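Local coordinates for protein ubiquitin conjugating enzyme (Agrocybe aegerita, PDB 3WE5) that probably carries activated ubiquitin as a thioester and passes it on to target proteins, as a ubiquitin-conjugating (E2) enzyme, at residues Ile36-Thr46 with Trp56-Gly64; Tyr83-Val94 with Gly110-Trp121. All coordinates share one frame; numbering follows the deposited sequence.

How the contacts relate
Along the chain all of contact 1 comes before contact 2, so the two stand in series. Their centres lie about 17 Å apart. Both reach the four-stranded antiparallel sheet of the E2 fold. Contact 1 joins the end of helix 24-39 and the hairpin of strands 45-49 and 55-61. Contact 2 lays the loop 110-121 against strand 89-92, an edge strand on the far side of the sheet from 45-49. Strand 72-78 lies between 55-61 and 89-92. The contacts touch where Leu57 CD2 meets Val93 CG2 at 4.1 Å. Helix 127-140 packs against both, so hairpin and loop are held on one common scaffold.

Contact 1 of 2, residues Ile36-Thr46 with Trp56-Gly64; sequences IQSEGCPVGIT and WLFTIEVMG
Thr46 and Thr59 form a hydrogen-bonded antiparallel pair. Thr46 N donates to Thr59 O at 2.9 Å. Thr59 N donates back to Thr46 O at 2.8 Å. Beyond the non-hydrogen-bonded pair Ile45 and Ile60, Glu61 N reaches Gly44 O at 2.8 Å. Gly44 sits in a type II turn from Pro42 to Ile45, closed by Ile45 N to Pro42 O. Its phi is positive, and a CB there would run into Glu61 O.

One water bridges both strands here: it donates to Gly44 O and bonds to Thr46 OG1 and Thr59 OG1. Those two side chains lie alongside each other, pointing the same way. With chi1 at 59°, Thr59 OG1 stands between its own backbone N and carbonyl carbon, and comes within 3.2 Å of Thr46 CB.

The apolar contacts centre on Phe58. Ile36 CD1 meets its ring edge in plane, 4.0 Å from Phe58 CZ, and also touches Trp56 CZ3. Cys41 SG is near the ring plane too, at the edge by CE2. Ile45 CG2 packs on Phe58 CD2 at 3.9 Å. With an alanine in place of Phe58, Ile36, Cys41 and Ile45 would probably lose the ring they share, and a gap would open between the helix end and the hairpin. Ile45 also runs beside Ile60, with CG1 and Ile60 CD1 3.8 Å apart.

Helix 127-140 packs against this side: Val127 touches Phe58, and Ile128 touches Ile36. Gln135 NE2 of the same helix bonds to Val43 O and Glu61 O, so one amide holds both the turn and the backbone at Glu61. Strand 72-78 flanks strand 55-61 and sets the Phe77 ring against Phe58.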
loop_
_atom_site.group_PDB
_atom_site.type_symbol
_atom_site.label_atom_id
_atom_site.label_comp_id
_atom_site.label_asym_id
_atom_site.label_seq_id
_atom_site.Cartn_x
_atom_site.Cartn_y
_atom_site.Cartn_z
ATOM N N ILE A 36 -20.639 -6.612 -25.306
ATOM C CA ILE A 36 -19.615 -5.590 -25.570
ATOM C C ILE A 36 -19.745 -5.115 -27.015
ATOM O O ILE A 36 -19.680 -3.904 -27.290
ATOM C CB ILE A 36 -18.210 -6.135 -25.286
ATOM C CG1 ILE A 36 -17.997 -6.236 -23.772
ATOM C CG2 ILE A 36 -17.097 -5.231 -25.908
ATOM C CD1 ILE A 36 -16.779 -7.084 -23.368
ATOM N N GLN A 37 -19.957 -6.043 -27.950
ATOM C CA GLN A 37 -20.155 -5.661 -29.348
ATOM C C GLN A 37 -21.446 -4.859 -29.567
ATOM O O GLN A 37 -21.449 -3.876 -30.330
ATOM C CB GLN A 37 -20.158 -6.891 -30.279
ATOM C CG GLN A 37 -20.313 -6.512 -31.742
ATOM C CD GLN A 37 -20.465 -7.718 -32.644
ATOM O OE1 GLN A 37 -21.571 -8.183 -32.880
ATOM N NE2 GLN A 37 -19.352 -8.226 -33.143
ATOM N N SER A 38 -22.523 -5.265 -28.908
ATOM C CA SER A 38 -23.852 -4.675 -29.089
ATOM C C SER A 38 -23.966 -3.308 -28.429
ATOM O O SER A 38 -24.441 -2.332 -29.050
ATOM C CB SER A 38 -24.884 -5.586 -28.439
ATOM O OG SER A 38 -26.176 -5.140 -28.768
ATOM N N GLU A 39 -23.542 -3.266 -27.169
ATOM C CA GLU A 39 -23.703 -2.084 -26.300
ATOM C C GLU A 39 -22.543 -1.127 -26.420
ATOM O O GLU A 39 -22.646 0.057 -26.056
ATOM C CB GLU A 39 -23.827 -2.520 -24.843
ATOM C CG GLU A 39 -25.086 -3.306 -24.561
ATOM C CD GLU A 39 -26.345 -2.446 -24.620
ATOM O OE1 GLU A 39 -27.429 -3.028 -24.805
ATOM O OE2 GLU A 39 -26.264 -1.194 -24.469
ATOM N N GLY A 40 -21.418 -1.636 -26.894
ATOM C CA GLY A 40 -20.193 -0.869 -26.862
ATOM C C GLY A 40 -19.618 -0.847 -25.461
ATOM O O GLY A 40 -20.190 -1.412 -24.523
ATOM N N CYS A 41 -18.457 -0.232 -25.318
ATOM C CA CYS A 41 -17.829 -0.140 -24.001
ATOM C C CYS A 41 -18.063 1.236 -23.416
ATOM O O CYS A 41 -18.300 2.185 -24.174
ATOM C CB CYS A 41 -16.313 -0.338 -24.082
ATOM S SG CYS A 41 -15.742 -2.002 -24.515
ATOM N N PRO A 42 -17.966 1.360 -22.083
ATOM C CA PRO A 42 -18.078 2.689 -21.480
ATOM C C PRO A 42 -16.897 3.547 -21.870
ATOM O O PRO A 42 -15.852 3.031 -22.247
ATOM C CB PRO A 42 -18.030 2.400 -19.971
ATOM C CG PRO A 42 -18.467 0.947 -19.850
ATOM C CD PRO A 42 -17.872 0.298 -21.062
ATOM N N VAL A 43 -17.041 4.861 -21.759
ATOM C CA VAL A 43 -15.984 5.753 -22.204
ATOM C C VAL A 43 -14.648 5.457 -21.520
ATOM O O VAL A 43 -14.579 5.219 -20.292
ATOM C CB VAL A 43 -16.414 7.256 -22.034
ATOM C CG1 VAL A 43 -16.654 7.604 -20.572
ATOM C CG2 VAL A 43 -15.372 8.186 -22.647
ATOM N N GLY A 44 -13.593 5.439 -22.328
ATOM C CA GLY A 44 -12.252 5.274 -21.805
ATOM C C GLY A 44 -11.860 3.803 -21.792
ATOM O O GLY A 44 -10.705 3.461 -21.562
ATOM N N ILE A 45 -12.824 2.937 -22.045
ATOM C CA ILE A 45 -12.519 1.497 -22.023
ATOM C C ILE A 45 -12.624 0.958 -23.443
ATOM O O ILE A 45 -13.607 1.183 -24.131
ATOM C CB ILE A 45 -13.455 0.749 -21.059
ATOM C CG1 ILE A 45 -13.192 1.166 -19.614
ATOM C CG2 ILE A 45 -13.268 -0.783 -21.211
ATOM C CD1 ILE A 45 -14.390 0.968 -18.719
ATOM N N THR A 46 -11.587 0.268 -23.919
ATOM C CA THR A 46 -11.638 -0.268 -25.284
ATOM C C THR A 46 -11.238 -1.738 -25.303
ATOM O O THR A 46 -10.210 -2.089 -24.747
ATOM C CB THR A 46 -10.663 0.474 -26.194
ATOM O OG1 THR A 46 -10.933 1.880 -26.113
ATOM C CG2 THR A 46 -10.805 0.012 -27.633
ATOM N N TRP A 56 -8.492 -12.112 -22.636
ATOM C CA TRP A 56 -8.912 -10.896 -23.339
ATOM C C TRP A 56 -8.040 -9.716 -22.917
ATOM O O TRP A 56 -7.501 -9.669 -21.805
ATOM C CB TRP A 56 -10.376 -10.543 -22.995
ATOM C CG TRP A 56 -11.439 -11.497 -23.478
ATOM C CD1 TRP A 56 -11.273 -12.643 -24.221
ATOM C CD2 TRP A 56 -12.842 -11.358 -23.252
ATOM N NE1 TRP A 56 -12.505 -13.231 -24.462
ATOM C CE2 TRP A 56 -13.484 -12.457 -23.878
ATOM C CE3 TRP A 56 -13.624 -10.402 -22.577
ATOM C CZ2 TRP A 56 -14.881 -12.643 -23.832
ATOM C CZ3 TRP A 56 -15.013 -10.589 -22.525
ATOM C CH2 TRP A 56 -15.632 -11.699 -23.170
ATOM N N LEU A 57 -7.900 -8.745 -23.821
ATOM C CA LEU A 57 -7.166 -7.517 -23.523
ATOM C C LEU A 57 -8.038 -6.283 -23.790
ATOM O O LEU A 57 -8.729 -6.204 -24.808
ATOM C CB LEU A 57 -5.947 -7.414 -24.445
ATOM C CG LEU A 57 -4.875 -8.487 -24.282
ATOM C CD1 LEU A 57 -3.822 -8.321 -25.413
ATOM C CD2 LEU A 57 -4.221 -8.412 -22.928
ATOM N N PHE A 58 -7.976 -5.331 -22.859
ATOM C CA PHE A 58 -8.611 -4.015 -22.991
ATOM C C PHE A 58 -7.558 -2.907 -22.842
ATOM O O PHE A 58 -6.509 -3.112 -22.247
ATOM C CB PHE A 58 -9.640 -3.812 -21.865
ATOM C CG PHE A 58 -10.835 -4.687 -21.960
ATOM C CD1 PHE A 58 -10.783 -6.003 -21.512
ATOM C CD2 PHE A 58 -12.027 -4.211 -22.494
ATOM C CE1 PHE A 58 -11.901 -6.817 -21.597
ATOM C CE2 PHE A 58 -13.151 -5.009 -22.581
ATOM C CZ PHE A 58 -13.079 -6.342 -22.139
ATOM N N THR A 59 -7.847 -1.724 -23.377
ATOM C CA THR A 59 -7.130 -0.534 -22.915
ATOM C C THR A 59 -8.037 0.237 -21.968
ATOM O O THR A 59 -9.247 0.266 -22.157
ATOM C CB THR A 59 -6.646 0.362 -24.045
ATOM O OG1 THR A 59 -7.753 0.802 -24.822
ATOM C CG2 THR A 59 -5.670 -0.385 -24.927
ATOM N N ILE A 60 -7.424 0.830 -20.946
ATOM C CA ILE A 60 -8.151 1.590 -19.932
ATOM C C ILE A 60 -7.543 2.988 -19.896
ATOM O O ILE A 60 -6.336 3.156 -19.639
ATOM C CB ILE A 60 -7.971 0.967 -18.557
ATOM C CG1 ILE A 60 -8.493 -0.483 -18.538
ATOM C CG2 ILE A 60 -8.649 1.827 -17.472
ATOM C CD1 ILE A 60 -9.974 -0.635 -18.859
ATOM N N GLU A 61 -8.378 3.986 -20.160
ATOM C CA GLU A 61 -7.956 5.378 -19.978
ATOM C C GLU A 61 -8.845 5.985 -18.921
ATOM O O GLU A 61 -10.063 5.813 -18.957
ATOM C CB GLU A 61 -8.096 6.170 -21.270
ATOM C CG GLU A 61 -7.736 7.645 -21.083
ATOM C CD GLU A 61 -7.562 8.386 -22.385
ATOM O OE1 GLU A 61 -7.497 7.718 -23.442
ATOM O OE2 GLU A 61 -7.488 9.637 -22.338
ATOM N N VAL A 62 -8.248 6.699 -17.974
ATOM C CA VAL A 62 -9.008 7.326 -16.906
ATOM C C VAL A 62 -9.405 8.699 -17.427
ATOM O O VAL A 62 -8.545 9.448 -17.924
ATOM C CB VAL A 62 -8.166 7.498 -15.651
ATOM C CG1 VAL A 62 -8.999 8.112 -14.527
ATOM C CG2 VAL A 62 -7.584 6.140 -15.196
ATOM N N MET A 63 -10.690 9.013 -17.317
ATOM C CA MET A 63 -11.225 10.269 -17.842
ATOM C C MET A 63 -11.340 11.265 -16.703
ATOM O O MET A 63 -11.048 10.951 -15.543
ATOM C CB MET A 63 -12.606 10.056 -18.452
ATOM C CG MET A 63 -12.670 8.950 -19.536
ATOM S SD MET A 63 -11.481 9.208 -20.850
ATOM C CE MET A 63 -12.145 10.684 -21.649
ATOM N N GLY A 64 -11.781 12.470 -17.031
ATOM C CA GLY A 64 -11.865 13.515 -16.030
ATOM C C GLY A 64 -10.505 13.944 -15.526
ATOM O O GLY A 64 -9.469 13.756 -16.188
HETATM O O HOH W 1 -9.283 2.842 -23.894
#

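Contact 2 of 2, residues Tyr83-Val94 with Gly110-Trp121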
loop_
_atom_site.group_PDB
_atom_site.type_symbol
_atom_site.label_atom_id
_atom_site.label_comp_id
_atom_site.label_asym_id
_atom_site.label_seq_id
_atom_site.Cartn_x
_atom_site.Cartn_y
_atom_site.Cartn_z
ATOM N N TYR A 83 -15.132 -20.001 -14.530
ATOM C CA TYR A 83 -15.769 -18.682 -14.720
ATOM C C TYR A 83 -17.236 -18.924 -15.102
ATOM O O TYR A 83 -17.551 -19.828 -15.875
ATOM C CB TYR A 83 -15.036 -17.883 -15.821
ATOM C CG TYR A 83 -15.547 -16.457 -15.971
ATOM C CD1 TYR A 83 -15.062 -15.458 -15.160
ATOM C CD2 TYR A 83 -16.524 -16.133 -16.912
ATOM C CE1 TYR A 83 -15.510 -14.154 -15.267
ATOM C CE2 TYR A 83 -17.007 -14.811 -17.018
ATOM C CZ TYR A 83 -16.479 -13.843 -16.195
ATOM O OH TYR A 83 -16.917 -12.528 -16.277
ATOM N N PRO A 84 -18.181 -18.116 -14.582
ATOM C CA PRO A 84 -18.025 -16.895 -13.783
ATOM C C PRO A 84 -18.098 -17.135 -12.274
ATOM O O PRO A 84 -18.194 -16.174 -11.519
ATOM C CB PRO A 84 -19.236 -16.080 -14.238
ATOM C CG PRO A 84 -20.312 -17.141 -14.367
ATOM C CD PRO A 84 -19.589 -18.327 -14.977
ATOM N N ILE A 85 -18.060 -18.391 -11.833
ATOM C CA ILE A 85 -18.046 -18.653 -10.405
ATOM C C ILE A 85 -16.683 -18.266 -9.848
ATOM O O ILE A 85 -16.600 -17.563 -8.836
ATOM C CB ILE A 85 -18.418 -20.125 -10.076
ATOM C CG1 ILE A 85 -19.742 -20.504 -10.751
ATOM C CG2 ILE A 85 -18.385 -20.330 -8.554
ATOM C CD1 ILE A 85 -20.953 -19.584 -10.459
ATOM N N SER A 86 -15.605 -18.682 -10.522
ATOM C CA SER A 86 -14.277 -18.178 -10.190
ATOM C C SER A 86 -14.097 -16.785 -10.770
ATOM O O SER A 86 -14.627 -16.481 -11.845
ATOM C CB SER A 86 -13.197 -19.085 -10.755
ATOM O OG SER A 86 -13.453 -19.332 -12.120
ATOM N N SER A 87 -13.351 -15.953 -10.057
ATOM C CA SER A 87 -13.058 -14.614 -10.540
ATOM C C SER A 87 -12.077 -14.724 -11.702
ATOM O O SER A 87 -11.255 -15.657 -11.749
ATOM C CB SER A 87 -12.410 -13.803 -9.422
ATOM O OG SER A 87 -11.265 -14.471 -8.948
ATOM N N PRO A 88 -12.139 -13.765 -12.640
ATOM C CA PRO A 88 -11.060 -13.681 -13.627
ATOM C C PRO A 88 -9.739 -13.288 -12.971
ATOM O O PRO A 88 -9.720 -12.582 -11.959
ATOM C CB PRO A 88 -11.532 -12.556 -14.563
ATOM C CG PRO A 88 -12.368 -11.651 -13.655
ATOM C CD PRO A 88 -13.058 -12.608 -12.692
ATOM N N ALA A 89 -8.624 -13.733 -13.563
ATOM C CA ALA A 89 -7.305 -13.283 -13.145
ATOM C C ALA A 89 -7.023 -12.022 -13.946
ATOM O O ALA A 89 -7.036 -12.043 -15.175
ATOM C CB ALA A 89 -6.281 -14.332 -13.451
ATOM N N VAL A 90 -6.826 -10.915 -13.256
ATOM C CA VAL A 90 -6.753 -9.615 -13.927
ATOM C C VAL A 90 -5.470 -8.872 -13.551
ATOM O O VAL A 90 -5.131 -8.747 -12.368
ATOM C CB VAL A 90 -7.982 -8.763 -13.527
ATOM C CG1 VAL A 90 -7.953 -7.412 -14.260
ATOM C CG2 VAL A 90 -9.268 -9.484 -13.849
ATOM N N GLN A 91 -4.741 -8.380 -14.557
ATOM C CA GLN A 91 -3.504 -7.660 -14.310
ATOM C C GLN A 91 -3.234 -6.668 -15.440
ATOM O O GLN A 91 -3.662 -6.875 -16.595
ATOM C CB GLN A 91 -2.337 -8.644 -14.164
ATOM C CG GLN A 91 -2.062 -9.440 -15.426
ATOM C CD GLN A 91 -1.485 -10.816 -15.123
ATOM O OE1 GLN A 91 -2.221 -11.799 -15.007
ATOM N NE2 GLN A 91 -0.166 -10.891 -14.995
ATOM N N PHE A 92 -2.553 -5.580 -15.100
ATOM C CA PHE A 92 -2.049 -4.679 -16.123
ATOM C C PHE A 92 -0.864 -5.374 -16.774
ATOM O O PHE A 92 -0.074 -6.057 -16.091
ATOM C CB PHE A 92 -1.657 -3.322 -15.523
ATOM C CG PHE A 92 -2.847 -2.477 -15.125
ATOM C CD1 PHE A 92 -3.570 -1.774 -16.085
ATOM C CD2 PHE A 92 -3.274 -2.425 -13.801
ATOM C CE1 PHE A 92 -4.697 -0.998 -15.729
ATOM C CE2 PHE A 92 -4.387 -1.641 -13.432
ATOM C CZ PHE A 92 -5.100 -0.929 -14.390
ATOM N N VAL A 93 -0.765 -5.209 -18.088
ATOM C CA VAL A 93 0.315 -5.783 -18.888
ATOM C C VAL A 93 1.594 -4.958 -18.766
ATOM O O VAL A 93 1.581 -3.717 -18.847
ATOM C CB VAL A 93 -0.113 -5.942 -20.350
ATOM C CG1 VAL A 93 1.055 -6.431 -21.227
ATOM C CG2 VAL A 93 -1.255 -6.923 -20.442
ATOM N N VAL A 94 2.703 -5.648 -18.528
ATOM C CA VAL A 94 3.975 -4.941 -18.377
ATOM C C VAL A 94 5.030 -5.476 -19.328
ATOM O O VAL A 94 6.237 -5.279 -19.102
ATOM C CB VAL A 94 4.489 -4.966 -16.922
ATOM C CG1 VAL A 94 3.548 -4.196 -16.021
ATOM C CG2 VAL A 94 4.659 -6.407 -16.415
ATOM N N GLY A 110 2.297 -5.467 -12.416
ATOM C CA GLY A 110 0.969 -5.391 -13.022
ATOM C C GLY A 110 -0.148 -6.042 -12.231
ATOM O O GLY A 110 -1.334 -5.837 -12.542
ATOM N N HIS A 111 0.206 -6.831 -11.218
ATOM C CA HIS A 111 -0.806 -7.483 -10.391
ATOM C C HIS A 111 -1.589 -6.431 -9.623
ATOM O O HIS A 111 -1.054 -5.377 -9.267
ATOM C CB HIS A 111 -0.151 -8.454 -9.416
ATOM C CG HIS A 111 0.430 -9.660 -10.081
ATOM N ND1 HIS A 111 0.828 -10.774 -9.375
ATOM C CD2 HIS A 111 0.662 -9.935 -11.386
ATOM C CE1 HIS A 111 1.286 -11.683 -10.219
ATOM N NE2 HIS A 111 1.196 -11.200 -11.445
ATOM N N ILE A 112 -2.854 -6.723 -9.359
ATOM C CA ILE A 112 -3.752 -5.723 -8.780
ATOM C C ILE A 112 -4.336 -6.208 -7.462
ATOM O O ILE A 112 -4.828 -7.330 -7.380
ATOM C CB ILE A 112 -4.921 -5.435 -9.740
ATOM C CG1 ILE A 112 -4.410 -4.907 -11.090
ATOM C CG2 ILE A 112 -5.935 -4.480 -9.092
ATOM C CD1 ILE A 112 -5.437 -5.002 -12.221
ATOM N N CYS A 113 -4.284 -5.370 -6.433
ATOM C CA CYS A 113 -5.014 -5.655 -5.191
ATOM C C CYS A 113 -6.350 -4.903 -5.175
ATOM O O CYS A 113 -6.405 -3.701 -4.920
ATOM C CB CYS A 113 -4.167 -5.260 -3.977
ATOM S SG CYS A 113 -4.892 -5.768 -2.394
ATOM N N ALA A 114 -7.437 -5.602 -5.469
ATOM C CA ALA A 114 -8.753 -4.969 -5.470
ATOM C C ALA A 114 -9.759 -6.002 -5.024
ATOM O O ALA A 114 -9.665 -7.161 -5.419
ATOM C CB ALA A 114 -9.105 -4.456 -6.846
ATOM N N SER A 115 -10.708 -5.587 -4.184
ATOM C CA SER A 115 -11.690 -6.513 -3.622
ATOM C C SER A 115 -12.569 -7.212 -4.662
ATOM O O SER A 115 -12.946 -8.375 -4.470
ATOM C CB SER A 115 -12.543 -5.815 -2.554
ATOM O OG SER A 115 -13.133 -4.623 -3.051
ATOM N N ILE A 116 -12.862 -6.525 -5.769
ATOM C CA ILE A 116 -13.629 -7.112 -6.865
ATOM C C ILE A 116 -12.948 -8.353 -7.439
ATOM O O ILE A 116 -13.621 -9.217 -8.014
ATOM C CB ILE A 116 -13.891 -6.064 -7.992
ATOM C CG1 ILE A 116 -14.979 -6.534 -8.952
ATOM C CG2 ILE A 116 -12.620 -5.716 -8.745
ATOM C CD1 ILE A 116 -15.494 -5.432 -9.868
ATOM N N LEU A 117 -11.628 -8.449 -7.282
ATOM C CA LEU A 117 -10.879 -9.593 -7.831
ATOM C C LEU A 117 -10.730 -10.707 -6.804
ATOM O O LEU A 117 -10.246 -11.788 -7.122
ATOM C CB LEU A 117 -9.503 -9.155 -8.315
ATOM C CG LEU A 117 -9.536 -8.023 -9.333
ATOM C CD1 LEU A 117 -8.128 -7.591 -9.713
ATOM C CD2 LEU A 117 -10.318 -8.450 -10.559
ATOM N N GLY A 118 -11.138 -10.431 -5.568
ATOM C CA GLY A 118 -11.012 -11.407 -4.495
ATOM C C GLY A 118 -12.325 -11.728 -3.799
ATOM O O GLY A 118 -13.250 -12.275 -4.405
ATOM N N SER A 119 -12.394 -11.384 -2.512
ATOM C CA SER A 119 -13.561 -11.673 -1.674
ATOM C C SER A 119 -14.873 -11.092 -2.200
ATOM O O SER A 119 -15.948 -11.617 -1.903
ATOM C CB SER A 119 -13.322 -11.117 -0.269
ATOM O OG SER A 119 -13.412 -9.693 -0.296
ATOM N N GLU A 120 -14.806 -9.994 -2.948
ATOM C CA GLU A 120 -16.026 -9.365 -3.433
ATOM C C GLU A 120 -16.394 -9.710 -4.889
ATOM O O GLU A 120 -17.360 -9.167 -5.439
ATOM C CB GLU A 120 -15.960 -7.860 -3.195
ATOM C CG GLU A 120 -15.490 -7.553 -1.782
ATOM C CD GLU A 120 -16.271 -6.451 -1.115
ATOM O OE1 GLU A 120 -16.949 -6.740 -0.106
ATOM O OE2 GLU A 120 -16.192 -5.295 -1.582
ATOM N N TRP A 121 -15.631 -10.606 -5.521
ATOM C CA TRP A 121 -16.077 -11.141 -6.808
ATOM C C TRP A 121 -17.435 -11.820 -6.640
ATOM O O TRP A 121 -17.694 -12.483 -5.627
ATOM C CB TRP A 121 -15.063 -12.138 -7.410
ATOM C CG TRP A 121 -15.643 -12.785 -8.642
ATOM C CD1 TRP A 121 -16.135 -14.048 -8.749
ATOM C CD2 TRP A 121 -15.853 -12.161 -9.915
ATOM N NE1 TRP A 121 -16.635 -14.251 -10.012
ATOM C CE2 TRP A 121 -16.458 -13.112 -10.751
ATOM C CE3 TRP A 121 -15.562 -10.893 -10.434
ATOM C CZ2 TRP A 121 -16.806 -12.833 -12.081
ATOM C CZ3 TRP A 121 -15.904 -10.622 -11.750
ATOM C CH2 TRP A 121 -16.514 -11.581 -12.558
HETATM O O HOH W 2 -8.862 -12.636 -9.218
HETATM O O HOH W 3 -12.384 -14.629 -6.058
HETATM O O HOH W 4 -3.856 -9.204 -10.116
#
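Trp121 NE1 donates to Pro84 O at 2.9 Å. The oxygen lies near the indole plane, but the donor stands above the carbonyl plane. One indole face is taken by CH-pi contacts: Ser87 CA over the five-membered ring and Pro88 CD over the six-membered ring, each 3.5 Å from the ring centroid. Trp121 chi1 of 173° sets CG anti to the backbone N and turns the indole face to Ser87 and Pro88. Tyr83 meets the indole rim to rim, and its OH bonds to Glu32.

Farther along, Phe92 N donates to Gly110 O at 2.8 Å. Three waters bridge polar atoms across the contact. One accepts from Ser87 OG and donates to Pro88 O and Leu117 O. A second donates to Ser87 OG and Gly118 O. A third donates to Val90 O at 2.6 Å and accepts from Ile112 N.

Leu117 CD2 packs on Val90 CG2 at 3.6 Å, and Ile112 CD1 touches Phe92 CD2 at 3.7 Å. His111 ND1 is hydrogen-bonded to Tyr153 OH, and Gln91 OE1 to Arg78 NH2.

Two direct bonds, water bridges and CH-pi contacts thus hold segment 110-121, the region where E2 enzymes carry their active-site cysteine, on the edge of the sheet.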